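Syndapin (Drosophila melanogaster, PDB 3I2W) probably takes part in endocytosis and the internalization of plasma membrane proteins, and binds phospholipid membranes through a dimeric F-BAR domain, the part described here. Local coordinates at residues 13-16 / 17-21; 99-102 / 103-107; 185-188 / 189-192; 223-226 / 227-231; 268-271 / 272-276. All coordinates share one frame; numbering follows the deposited sequence.

Contact 1 (13-16 / 17-21); sequences TTKR and IEDGY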
# COMPACT_ATOMS: atom_id res chain seq x y z
N THR B 13 31.87 19.76 -4.57
CA THR B 13 31.29 19.55 -5.89
C THR B 13 31.54 18.16 -6.43
O THR B 13 30.65 17.56 -7.03
CB THR B 13 31.74 20.63 -6.85
OG1 THR B 13 31.26 21.87 -6.36
CG2 THR B 13 31.13 20.44 -8.20
N THR B 14 32.75 17.64 -6.23
CA THR B 14 33.05 16.34 -6.75
C THR B 14 32.29 15.33 -5.89
O THR B 14 31.76 14.37 -6.42
CB THR B 14 34.56 16.01 -6.79
OG1 THR B 14 35.08 15.98 -5.48
CG2 THR B 14 35.32 17.05 -7.48
N LYS B 15 32.16 15.55 -4.59
CA LYS B 15 31.44 14.56 -3.78
C LYS B 15 30.04 14.41 -4.37
O LYS B 15 29.47 13.32 -4.37
CB LYS B 15 31.41 14.96 -2.29
CG LYS B 15 30.63 14.05 -1.41
CD LYS B 15 30.93 14.27 0.10
CE LYS B 15 29.72 13.80 1.02
NZ LYS B 15 28.40 14.65 0.82
N ARG B 16 29.54 15.49 -4.95
CA ARG B 16 28.18 15.52 -5.44
C ARG B 16 27.96 14.61 -6.66
O ARG B 16 26.88 14.11 -6.85
CB ARG B 16 27.72 16.96 -5.72
CG ARG B 16 26.35 16.95 -6.40
CD ARG B 16 25.87 18.31 -6.90
NE ARG B 16 26.76 18.88 -7.89
CZ ARG B 16 26.52 20.01 -8.55
NH1 ARG B 16 25.36 20.66 -8.38
NH2 ARG B 16 27.42 20.48 -9.39
N ILE B 17 28.97 14.43 -7.49
CA ILE B 17 28.96 13.42 -8.51
C ILE B 17 28.59 12.09 -7.92
O ILE B 17 27.69 11.46 -8.44
CB ILE B 17 30.35 13.25 -9.15
CG1 ILE B 17 30.70 14.49 -9.93
CG2 ILE B 17 30.39 12.11 -10.11
CD1 ILE B 17 32.09 14.47 -10.41
N GLU B 18 29.30 11.65 -6.88
CA GLU B 18 29.06 10.35 -6.25
C GLU B 18 27.71 10.33 -5.49
O GLU B 18 27.07 9.30 -5.40
CB GLU B 18 30.18 10.06 -5.28
CG GLU B 18 29.88 8.90 -4.33
CD GLU B 18 31.10 8.06 -3.85
OE1 GLU B 18 32.24 8.39 -4.18
OE2 GLU B 18 30.91 7.02 -3.18
N ASP B 19 27.30 11.45 -4.92
CA ASP B 19 26.01 11.52 -4.38
C ASP B 19 24.99 11.25 -5.50
O ASP B 19 23.92 10.67 -5.25
CB ASP B 19 25.82 12.89 -3.73
CG ASP B 19 26.59 13.03 -2.39
OD1 ASP B 19 27.00 12.00 -1.78
OD2 ASP B 19 26.80 14.18 -1.91
N GLY B 20 25.30 11.60 -6.73
CA GLY B 20 24.33 11.35 -7.77
C GLY B 20 24.12 9.86 -7.95
O GLY B 20 22.98 9.42 -8.08
N TYR B 21 25.21 9.08 -8.00
CA TYR B 21 25.11 7.62 -7.96
C TYR B 21 24.19 7.18 -6.81
O TYR B 21 23.16 6.56 -7.07
CB TYR B 21 26.48 6.96 -7.88
CG TYR B 21 26.51 5.44 -7.77
CD1 TYR B 21 26.43 4.62 -8.90
CD2 TYR B 21 26.67 4.81 -6.53
CE1 TYR B 21 26.49 3.21 -8.81
CE2 TYR B 21 26.73 3.43 -6.43
CZ TYR B 21 26.63 2.63 -7.59
OH TYR B 21 26.69 1.23 -7.48
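Lys-15 and Asp-19 meet across one turn of helix 11-58. The lysine leaves the backbone with CG anti to N and stays extended until its last torsion. There the chain bends (chi4 -65°), which brings NZ back to the carboxylate. The two side chains cross obliquely. NZ of Lys-15 lies 3.2 Å from OD2 of Asp-19, in a salt bridge that is also a hydrogen bond. This is an i to i+4 salt bridge along the first long helix of the F-BAR domain. The bond uses the syn lone pair of OD2, on the side of the other oxygen. That other oxygen, OD1 of Asp-19, is 4.0 Å from Lys-15 NZ and is the lesser partner. The aliphatic part of the lysine takes part too, with CG of Lys-15 3.9 Å from OD2 of Asp-19. In the backbone, Asp-19 N donates to Lys-15 O at 2.9 Å, so backbone and side chains tie the same two residues. Replacing Asp-19 with an alanine would probably leave the Lys-15 ammonium without its carboxylate mate and let the chain swing. CB of Ile-17 rests 3.3 Å from O of Thr-14.

Thr-14 and Ile-17 pack on helix 114-159, where Arg-116 forms a salt bridge with Glu-18. Thr-13 and Arg-16 touch helix 169-240, and Arg-16 also packs on Tyr-62 of the second subunit.

Contact 2 (99-102 / 103-107); sequences KTWQ and KENYH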
# COMPACT_ATOMS: atom_id res chain seq x y z
N LYS B 99 18.01 2.00 -13.53
CA LYS B 99 19.09 1.06 -13.50
C LYS B 99 20.09 1.31 -14.70
O LYS B 99 21.30 1.18 -14.57
CB LYS B 99 18.53 -0.36 -13.45
CG LYS B 99 19.66 -1.38 -13.55
CD LYS B 99 19.46 -2.59 -12.76
CE LYS B 99 19.80 -3.79 -13.61
NZ LYS B 99 19.95 -5.08 -12.79
N THR B 100 19.52 1.70 -15.84
CA THR B 100 20.23 1.82 -17.08
C THR B 100 21.07 3.07 -17.08
O THR B 100 22.28 3.01 -17.40
CB THR B 100 19.30 1.77 -18.30
OG1 THR B 100 19.23 0.43 -18.79
CG2 THR B 100 19.86 2.58 -19.44
N TRP B 101 20.45 4.18 -16.76
CA TRP B 101 21.13 5.44 -16.74
C TRP B 101 22.31 5.36 -15.79
O TRP B 101 23.41 5.80 -16.10
CB TRP B 101 20.12 6.44 -16.27
CG TRP B 101 20.44 7.84 -16.47
CD1 TRP B 101 20.01 8.62 -17.49
CD2 TRP B 101 21.14 8.70 -15.57
NE1 TRP B 101 20.43 9.92 -17.31
CE2 TRP B 101 21.13 10.00 -16.14
CE3 TRP B 101 21.79 8.51 -14.34
CZ2 TRP B 101 21.77 11.09 -15.56
CZ3 TRP B 101 22.42 9.62 -13.73
CH2 TRP B 101 22.41 10.89 -14.36
N GLN B 102 22.08 4.77 -14.63
CA GLN B 102 23.09 4.69 -13.62
C GLN B 102 24.29 3.86 -14.11
O GLN B 102 25.40 4.19 -13.82
CB GLN B 102 22.48 4.12 -12.32
CG GLN B 102 23.51 3.80 -11.22
CD GLN B 102 22.92 3.14 -10.00
OE1 GLN B 102 22.28 2.11 -10.10
NE2 GLN B 102 23.14 3.72 -8.83
N LYS B 103 24.05 2.75 -14.80
CA LYS B 103 25.08 1.98 -15.42
C LYS B 103 25.84 2.84 -16.42
O LYS B 103 27.04 2.70 -16.56
CB LYS B 103 24.44 0.83 -16.17
CG LYS B 103 25.42 -0.09 -16.90
CD LYS B 103 24.74 -1.15 -17.85
CE LYS B 103 25.85 -1.93 -18.68
NZ LYS B 103 25.50 -3.40 -19.01
N GLU B 104 25.15 3.74 -17.11
CA GLU B 104 25.75 4.40 -18.27
C GLU B 104 26.57 5.58 -17.91
O GLU B 104 27.46 5.94 -18.66
CB GLU B 104 24.73 4.78 -19.33
CG GLU B 104 24.65 3.65 -20.35
CD GLU B 104 23.36 3.66 -21.17
OE1 GLU B 104 22.59 4.67 -21.20
OE2 GLU B 104 23.13 2.61 -21.80
N ASN B 105 26.32 6.15 -16.75
CA ASN B 105 26.96 7.38 -16.38
C ASN B 105 27.92 7.29 -15.25
O ASN B 105 28.47 8.32 -14.88
CB ASN B 105 25.92 8.39 -15.98
CG ASN B 105 25.04 8.73 -17.11
OD1 ASN B 105 25.40 9.51 -17.96
ND2 ASN B 105 23.85 8.16 -17.12
N TYR B 106 28.08 6.11 -14.67
CA TYR B 106 29.00 5.94 -13.56
C TYR B 106 29.75 4.65 -13.82
O TYR B 106 29.16 3.64 -14.10
CB TYR B 106 28.26 5.91 -12.21
CG TYR B 106 27.41 7.17 -11.92
CD1 TYR B 106 28.00 8.35 -11.50
CD2 TYR B 106 26.04 7.17 -12.10
CE1 TYR B 106 27.23 9.52 -11.25
CE2 TYR B 106 25.26 8.32 -11.84
CZ TYR B 106 25.87 9.46 -11.41
OH TYR B 106 25.14 10.56 -11.18
N HIS B 107 31.07 4.71 -13.80
CA HIS B 107 31.90 3.57 -14.10
C HIS B 107 32.71 3.36 -12.87
O HIS B 107 32.87 4.29 -12.07
CB HIS B 107 32.68 3.86 -15.36
CG HIS B 107 31.77 4.08 -16.53
ND1 HIS B 107 31.29 3.03 -17.29
CD2 HIS B 107 31.13 5.19 -16.96
CE1 HIS B 107 30.44 3.50 -18.18
NE2 HIS B 107 30.32 4.81 -18.00
O HOH W 1 27.09 2.75 -12.29
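Asn-105 lays its amide over the indole of Trp-101, one turn back along helix 63-105. This is the tight part of the contact. ND2 of Asn-105 sits over the centre of the ring system, 3.2 Å from CD2 of Trp-101. The amide is not flat on the ring; the two planes are 42° apart. CG of Asn-105 stands beside its own backbone N (chi1 -64°), which points the amide back along the helix. ND2 of Asn-105 can therefore also donate to the backbone O of Trp-101, at 2.6 Å. Glu-104 N donates to the same oxygen from the opposite face of its carbonyl plane. Tyr-106 closes the packing, with CE2 3.7 Å from CZ3 of Trp-101. Phe-228 of helix 169-240 stacks on the same indole. Gln-102 points its amide into helix 11-58, where Asn-25 and Gln-28 bond it.

The other side is loose and exposed. Thr-100 and Glu-104 lie side by side there, CG2 of Thr-100 3.9 Å from OE1 of Glu-104. Lys-99 and Lys-103 carry their ammonium ends away from the contact.

Near the end of the helix the regular bonding thins out. Tyr-106 N reaches Gln-102 O only weakly, at 3.4 Å. A water donates to Gln-102 O at 2.7 Å and also to Tyr-106 O. His-107 NE2 donates to Glu-104 O. The last carbonyls thus draw on an asparagine amide, an imidazole and a water where the chain leaves the helix for strand 108-109.

Contact 3 (185-188 / 189-192); sequences QVQK and CREK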
# COMPACT_ATOMS: atom_id res chain seq x y z
N GLN B 185 66.93 41.48 7.76
CA GLN B 185 65.95 40.41 7.65
C GLN B 185 64.51 40.92 7.54
O GLN B 185 63.83 40.60 6.60
CB GLN B 185 66.11 39.40 8.80
CG GLN B 185 67.16 38.35 8.57
CD GLN B 185 67.18 37.89 7.13
OE1 GLN B 185 67.71 38.59 6.26
NE2 GLN B 185 66.58 36.73 6.86
N VAL B 186 64.07 41.75 8.49
CA VAL B 186 62.79 42.44 8.36
C VAL B 186 62.54 43.05 6.96
O VAL B 186 61.39 43.06 6.47
CB VAL B 186 62.64 43.51 9.42
CG1 VAL B 186 61.47 44.49 9.09
CG2 VAL B 186 62.40 42.85 10.74
N GLN B 187 63.59 43.54 6.33
CA GLN B 187 63.44 44.18 5.06
C GLN B 187 63.40 43.12 4.01
O GLN B 187 62.38 42.92 3.43
CB GLN B 187 64.51 45.25 4.78
CG GLN B 187 64.07 46.24 3.70
CD GLN B 187 62.54 46.45 3.72
OE1 GLN B 187 61.81 46.04 2.80
NE2 GLN B 187 62.04 47.04 4.83
N LYS B 188 64.50 42.43 3.77
CA LYS B 188 64.53 41.36 2.80
C LYS B 188 63.15 40.61 2.76
O LYS B 188 62.54 40.45 1.69
CB LYS B 188 65.69 40.39 3.10
CG LYS B 188 66.26 39.72 1.83
CD LYS B 188 67.12 38.45 2.11
CE LYS B 188 67.64 37.85 0.77
NZ LYS B 188 68.19 36.46 0.89
N CYS B 189 62.68 40.20 3.93
CA CYS B 189 61.40 39.53 4.10
C CYS B 189 60.15 40.30 3.73
O CYS B 189 59.30 39.71 3.07
CB CYS B 189 61.26 39.09 5.53
SG CYS B 189 62.23 37.68 5.71
N ARG B 190 60.02 41.55 4.18
CA ARG B 190 58.91 42.37 3.76
C ARG B 190 58.88 42.35 2.23
O ARG B 190 57.83 42.22 1.61
CB ARG B 190 59.00 43.79 4.29
CG ARG B 190 57.69 44.59 4.09
CD ARG B 190 57.58 45.94 4.79
NE ARG B 190 57.51 45.80 6.25
CZ ARG B 190 58.51 46.12 7.07
NH1 ARG B 190 59.67 46.58 6.57
NH2 ARG B 190 58.38 45.98 8.40
N GLU B 191 60.04 42.41 1.62
CA GLU B 191 60.06 42.42 0.19
C GLU B 191 59.55 41.11 -0.39
O GLU B 191 58.58 41.14 -1.10
CB GLU B 191 61.40 42.84 -0.36
CG GLU B 191 61.45 44.33 -0.51
CD GLU B 191 62.88 44.85 -0.56
OE1 GLU B 191 63.62 44.50 -1.52
OE2 GLU B 191 63.27 45.62 0.36
N LYS B 192 60.16 39.98 -0.08
CA LYS B 192 59.70 38.73 -0.68
C LYS B 192 58.17 38.52 -0.45
O LYS B 192 57.46 38.03 -1.33
CB LYS B 192 60.52 37.50 -0.24
CG LYS B 192 62.05 37.45 -0.50
CD LYS B 192 62.59 37.99 -1.88
CE LYS B 192 61.80 37.56 -3.18
NZ LYS B 192 62.03 36.17 -3.71
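Val-186 and Arg-190 lie side by side on the helix and point the same way. Their contact is aliphatic carbon against guanidinium. CG1 of Val-186 is 3.5 Å from NH2 of Arg-190 and 3.7 Å from its NH1. The arginine chain bends at chi3 (-68°), which brings the group up beside the valine. One face of the guanidinium also looks toward O of Val-186.

Backbone bonds form the second group. Cys-189 N, Arg-190 N, Glu-191 N and Lys-192 N each donate four residues back. The first of these, Cys-189 N to Gln-185 O, measures 2.9 Å. SG of Cys-189 rests close to the same carbonyl, 3.4 Å from Gln-185 O.

This is plain α-helical packing on helix 169-240, the longest helix of the F-BAR domain. The site lies far out on one arm, about 52 Å from the centre of the chain to the centre of the contact.

The polar group is made by Gln-187, whose amide reaches between Arg-190 and Glu-191. The way round of that amide is doubtful. Cys-189 packs on Tyr-144 and Ala-147 of helix 114-159, and Arg-190 packs on Phe-286 of the second subunit.

Contact 4 (223-226 / 227-231); sequences KTRL and QFFKE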
# COMPACT_ATOMS: atom_id res chain seq x y z
N LYS B 223 23.13 19.01 -14.25
CA LYS B 223 21.88 19.52 -14.86
C LYS B 223 21.10 18.35 -15.41
O LYS B 223 19.94 18.18 -15.14
CB LYS B 223 22.19 20.49 -16.00
CG LYS B 223 20.99 21.20 -16.60
CD LYS B 223 21.32 21.75 -17.99
CE LYS B 223 20.53 23.05 -18.33
NZ LYS B 223 20.52 23.26 -19.86
N THR B 224 21.80 17.54 -16.16
CA THR B 224 21.34 16.35 -16.73
C THR B 224 20.72 15.36 -15.75
O THR B 224 19.68 14.76 -16.04
CB THR B 224 22.55 15.77 -17.37
OG1 THR B 224 22.54 16.18 -18.73
CG2 THR B 224 22.61 14.22 -17.33
N ARG B 225 21.37 15.14 -14.61
CA ARG B 225 20.82 14.21 -13.64
C ARG B 225 19.52 14.78 -13.16
O ARG B 225 18.52 14.07 -13.07
CB ARG B 225 21.75 13.99 -12.44
CG ARG B 225 21.22 12.85 -11.52
CD ARG B 225 21.90 12.76 -10.22
NE ARG B 225 21.75 13.98 -9.43
CZ ARG B 225 20.69 14.28 -8.67
NH1 ARG B 225 19.66 13.46 -8.61
NH2 ARG B 225 20.65 15.42 -7.98
N LEU B 226 19.52 16.07 -12.87
CA LEU B 226 18.31 16.64 -12.30
C LEU B 226 17.17 16.59 -13.32
O LEU B 226 16.02 16.53 -12.95
CB LEU B 226 18.51 18.06 -11.81
CG LEU B 226 19.52 18.28 -10.71
CD1 LEU B 226 19.62 19.72 -10.57
CD2 LEU B 226 19.07 17.79 -9.38
N GLN B 227 17.49 16.62 -14.61
CA GLN B 227 16.46 16.61 -15.59
C GLN B 227 15.89 15.20 -15.63
O GLN B 227 14.69 14.97 -15.51
CB GLN B 227 16.99 17.10 -16.94
CG GLN B 227 17.37 18.57 -16.91
CD GLN B 227 17.75 19.24 -18.27
OE1 GLN B 227 17.41 20.41 -18.46
NE2 GLN B 227 18.48 18.53 -19.16
N PHE B 228 16.77 14.23 -15.75
CA PHE B 228 16.40 12.85 -15.72
C PHE B 228 15.51 12.56 -14.52
O PHE B 228 14.43 12.01 -14.70
CB PHE B 228 17.65 12.04 -15.66
CG PHE B 228 17.42 10.60 -15.63
CD1 PHE B 228 16.91 9.96 -16.71
CD2 PHE B 228 17.72 9.87 -14.50
CE1 PHE B 228 16.71 8.59 -16.68
CE2 PHE B 228 17.53 8.53 -14.46
CZ PHE B 228 17.02 7.89 -15.54
N PHE B 229 15.95 12.93 -13.33
CA PHE B 229 15.14 12.61 -12.16
C PHE B 229 13.76 13.23 -12.25
O PHE B 229 12.79 12.61 -11.83
CB PHE B 229 15.83 13.01 -10.84
CG PHE B 229 16.80 11.97 -10.32
CD1 PHE B 229 16.79 11.62 -9.00
CD2 PHE B 229 17.74 11.35 -11.15
CE1 PHE B 229 17.68 10.67 -8.53
CE2 PHE B 229 18.63 10.42 -10.68
CZ PHE B 229 18.63 10.09 -9.40
N LYS B 230 13.65 14.42 -12.82
CA LYS B 230 12.35 15.04 -12.99
C LYS B 230 11.42 14.16 -13.88
O LYS B 230 10.22 14.02 -13.61
CB LYS B 230 12.50 16.44 -13.55
CG LYS B 230 11.30 17.26 -13.26
CD LYS B 230 11.10 18.33 -14.31
CE LYS B 230 9.87 19.16 -13.99
NZ LYS B 230 10.16 20.56 -13.69
N GLU B 231 12.01 13.52 -14.89
CA GLU B 231 11.23 12.79 -15.82
C GLU B 231 10.70 11.53 -15.24
O GLU B 231 9.57 11.15 -15.50
CB GLU B 231 12.09 12.40 -17.04
CG GLU B 231 12.45 13.63 -17.99
CD GLU B 231 11.25 14.72 -18.03
OE1 GLU B 231 10.09 14.25 -18.49
OE2 GLU B 231 11.48 15.98 -17.60
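Arg-225 sets its guanidinium end-on over the ring of Phe-229, one turn further along helix 169-240. The two planes are 85° apart, so the group stands on the ring. NH1 of Arg-225 does the touching, over the ring centre and 3.4 Å from CE1 of Phe-229. CZ of Arg-225 lies 4.6 Å from the centroid of the Phe-229 ring, almost on its normal, which makes a cation-pi pair. The bend at chi3 (61°) folds the guanidinium back over the ring. Nearer the backbone, CG of Arg-225 lies 3.6 Å from CE2 of Phe-229. An alanine in place of Phe-229 would probably open a gap beneath the guanidinium and take away its pi partner.

Gln-227 has the most surface covered. Its CG lies against the carbonyl of Lys-223, 3.1 Å from that O. Its OE1 stays 4.1 Å from CE of Lys-223, a loose contact at the exposed surface.

Phe-229 packs on Leu-23, Cys-24 and Leu-27 of helix 11-58, and Arg-225 also touches Trp-101 of helix 63-105. Arg-225 NH2 forms salt bridges with Glu-222 of its own chain and with Glu-61 of the second subunit. Lys-230 reaches O of Ala-262 of the second subunit, so this turn lies where the two chains meet.

Contact 5 (268-271 / 272-276); sequences LKWW and SNNHG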
# COMPACT_ATOMS: atom_id res chain seq x y z
N LEU B 268 -36.35 -17.47 -4.61
CA LEU B 268 -37.36 -18.15 -3.86
C LEU B 268 -38.06 -19.22 -4.65
O LEU B 268 -38.38 -20.26 -4.08
CB LEU B 268 -38.39 -17.17 -3.30
CG LEU B 268 -37.93 -16.29 -2.16
CD1 LEU B 268 -39.06 -15.43 -1.89
CD2 LEU B 268 -37.61 -17.10 -0.94
N LYS B 269 -38.35 -18.99 -5.92
CA LYS B 269 -39.11 -19.97 -6.66
C LYS B 269 -38.29 -21.22 -6.76
O LYS B 269 -38.78 -22.30 -6.57
CB LYS B 269 -39.47 -19.46 -8.02
CG LYS B 269 -40.76 -18.62 -7.99
CD LYS B 269 -41.06 -17.99 -9.32
CE LYS B 269 -41.66 -18.97 -10.31
NZ LYS B 269 -42.20 -18.22 -11.54
N TRP B 270 -36.99 -21.04 -6.96
CA TRP B 270 -36.08 -22.13 -7.09
C TRP B 270 -36.14 -22.90 -5.81
O TRP B 270 -35.93 -24.11 -5.80
CB TRP B 270 -34.65 -21.60 -7.33
CG TRP B 270 -33.59 -22.76 -7.44
CD1 TRP B 270 -33.21 -23.46 -8.59
CD2 TRP B 270 -32.86 -23.38 -6.36
NE1 TRP B 270 -32.28 -24.44 -8.28
CE2 TRP B 270 -32.05 -24.40 -6.93
CE3 TRP B 270 -32.82 -23.17 -4.98
CZ2 TRP B 270 -31.23 -25.20 -6.16
CZ3 TRP B 270 -31.98 -23.95 -4.23
CH2 TRP B 270 -31.20 -24.96 -4.83
N TRP B 271 -36.36 -22.21 -4.70
CA TRP B 271 -36.22 -22.88 -3.40
C TRP B 271 -37.37 -23.84 -3.16
O TRP B 271 -37.16 -24.94 -2.67
CB TRP B 271 -36.13 -21.90 -2.25
CG TRP B 271 -36.11 -22.60 -0.92
CD1 TRP B 271 -37.17 -22.90 -0.15
CD2 TRP B 271 -34.96 -23.09 -0.21
NE1 TRP B 271 -36.77 -23.55 0.98
CE2 TRP B 271 -35.41 -23.66 0.97
CE3 TRP B 271 -33.58 -23.06 -0.45
CZ2 TRP B 271 -34.55 -24.21 1.90
CZ3 TRP B 271 -32.71 -23.62 0.48
CH2 TRP B 271 -33.19 -24.20 1.61
N SER B 272 -38.57 -23.38 -3.53
CA SER B 272 -39.74 -24.15 -3.52
C SER B 272 -39.56 -25.31 -4.42
O SER B 272 -40.05 -26.40 -4.11
CB SER B 272 -40.90 -23.34 -4.04
OG SER B 272 -42.05 -24.18 -4.07
N ASN B 273 -38.89 -25.12 -5.56
CA ASN B 273 -38.79 -26.20 -6.53
C ASN B 273 -38.03 -27.33 -6.00
O ASN B 273 -38.38 -28.48 -6.28
CB ASN B 273 -38.23 -25.77 -7.87
CG ASN B 273 -39.14 -24.85 -8.53
OD1 ASN B 273 -40.33 -24.80 -8.17
ND2 ASN B 273 -38.62 -24.05 -9.45
N ASN B 274 -37.01 -26.99 -5.22
CA ASN B 274 -36.09 -27.99 -4.70
C ASN B 274 -36.30 -28.35 -3.30
O ASN B 274 -35.78 -29.36 -2.89
CB ASN B 274 -34.66 -27.50 -4.77
CG ASN B 274 -34.17 -27.36 -6.18
OD1 ASN B 274 -34.27 -26.30 -6.77
ND2 ASN B 274 -33.65 -28.43 -6.72
N HIS B 275 -36.99 -27.54 -2.53
CA HIS B 275 -37.08 -27.85 -1.13
C HIS B 275 -38.40 -27.66 -0.53
O HIS B 275 -38.52 -27.88 0.66
CB HIS B 275 -36.11 -27.01 -0.27
CG HIS B 275 -34.69 -27.23 -0.61
ND1 HIS B 275 -34.02 -28.38 -0.29
CD2 HIS B 275 -33.82 -26.47 -1.32
CE1 HIS B 275 -32.79 -28.32 -0.76
NE2 HIS B 275 -32.65 -27.17 -1.40
N GLY B 276 -39.40 -27.26 -1.29
CA GLY B 276 -40.66 -26.80 -0.68
C GLY B 276 -41.82 -27.26 -1.48
O GLY B 276 -41.76 -28.30 -2.09
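His-275 lies over one face of the Trp-271 indole. CD2 of His-275 is 3.5 Å from CE3 of Trp-271, toward the rim of the indole. The imidazole is tilted, its plane 37° from that of the indole. CB of His-275 sits over the five-membered ring, 3.9 Å from its centroid, as a CH-pi contact. With chi1 at -61°, CG of His-275 lies opposite its carbonyl carbon and the ring folds toward Trp-271.

Trp-270 is the second aromatic partner. Its CZ3 comes to the edge of the imidazole, 4.3 Å from CD2 of His-275. The amide of Asn-274 lies over a face of the Trp-270 indole, but which of its ends is oxygen is doubtful. CB of Asn-274 lies over a face of the His-275 ring, toward its rim.

Trp-270, Trp-271 and His-275 thus form an aromatic cluster on the last turns of helix 264-275. The helix follows the long F-BAR helices and packs against the second subunit of the dimer.

The backbone positions these rings. His-275 N donates to Trp-271 O at 2.6 Å, and Asn-274 N donates to Trp-270 O at 3.1 Å. Gly-276 N bonds Ser-272 O at 3.0 Å. Ser-272 OG and Asn-273 OD1 both bond Asn-278, which ties the following chain to this turn.

Further out, Arg-12 of the second subunit bonds His-275 ND1 and the backbone O of Asn-274. Arg-16 of the second subunit makes a cation-pi contact with Trp-271.

How the contacts relate
The five contacts follow one another along the chain and none overlap. Contacts 1, 2 and 4 lie on helices 11-58, 63-105 and 169-240. They touch one another, with centres about 14 Å apart, near the middle of the elongated chain. Gln-102 reaches Tyr-21, and Arg-225 packs on Gly-20, so the three helices form one bundle there. Contact 3 shares helix 169-240 with contact 4, but their centres are about 55 Å apart. Contact 5 lies near the other end, about 120 Å from contact 3 between centres. Contacts 1, 3, 4 and 5 all touch the second subunit, consistent with a long dimer joined along much of its length.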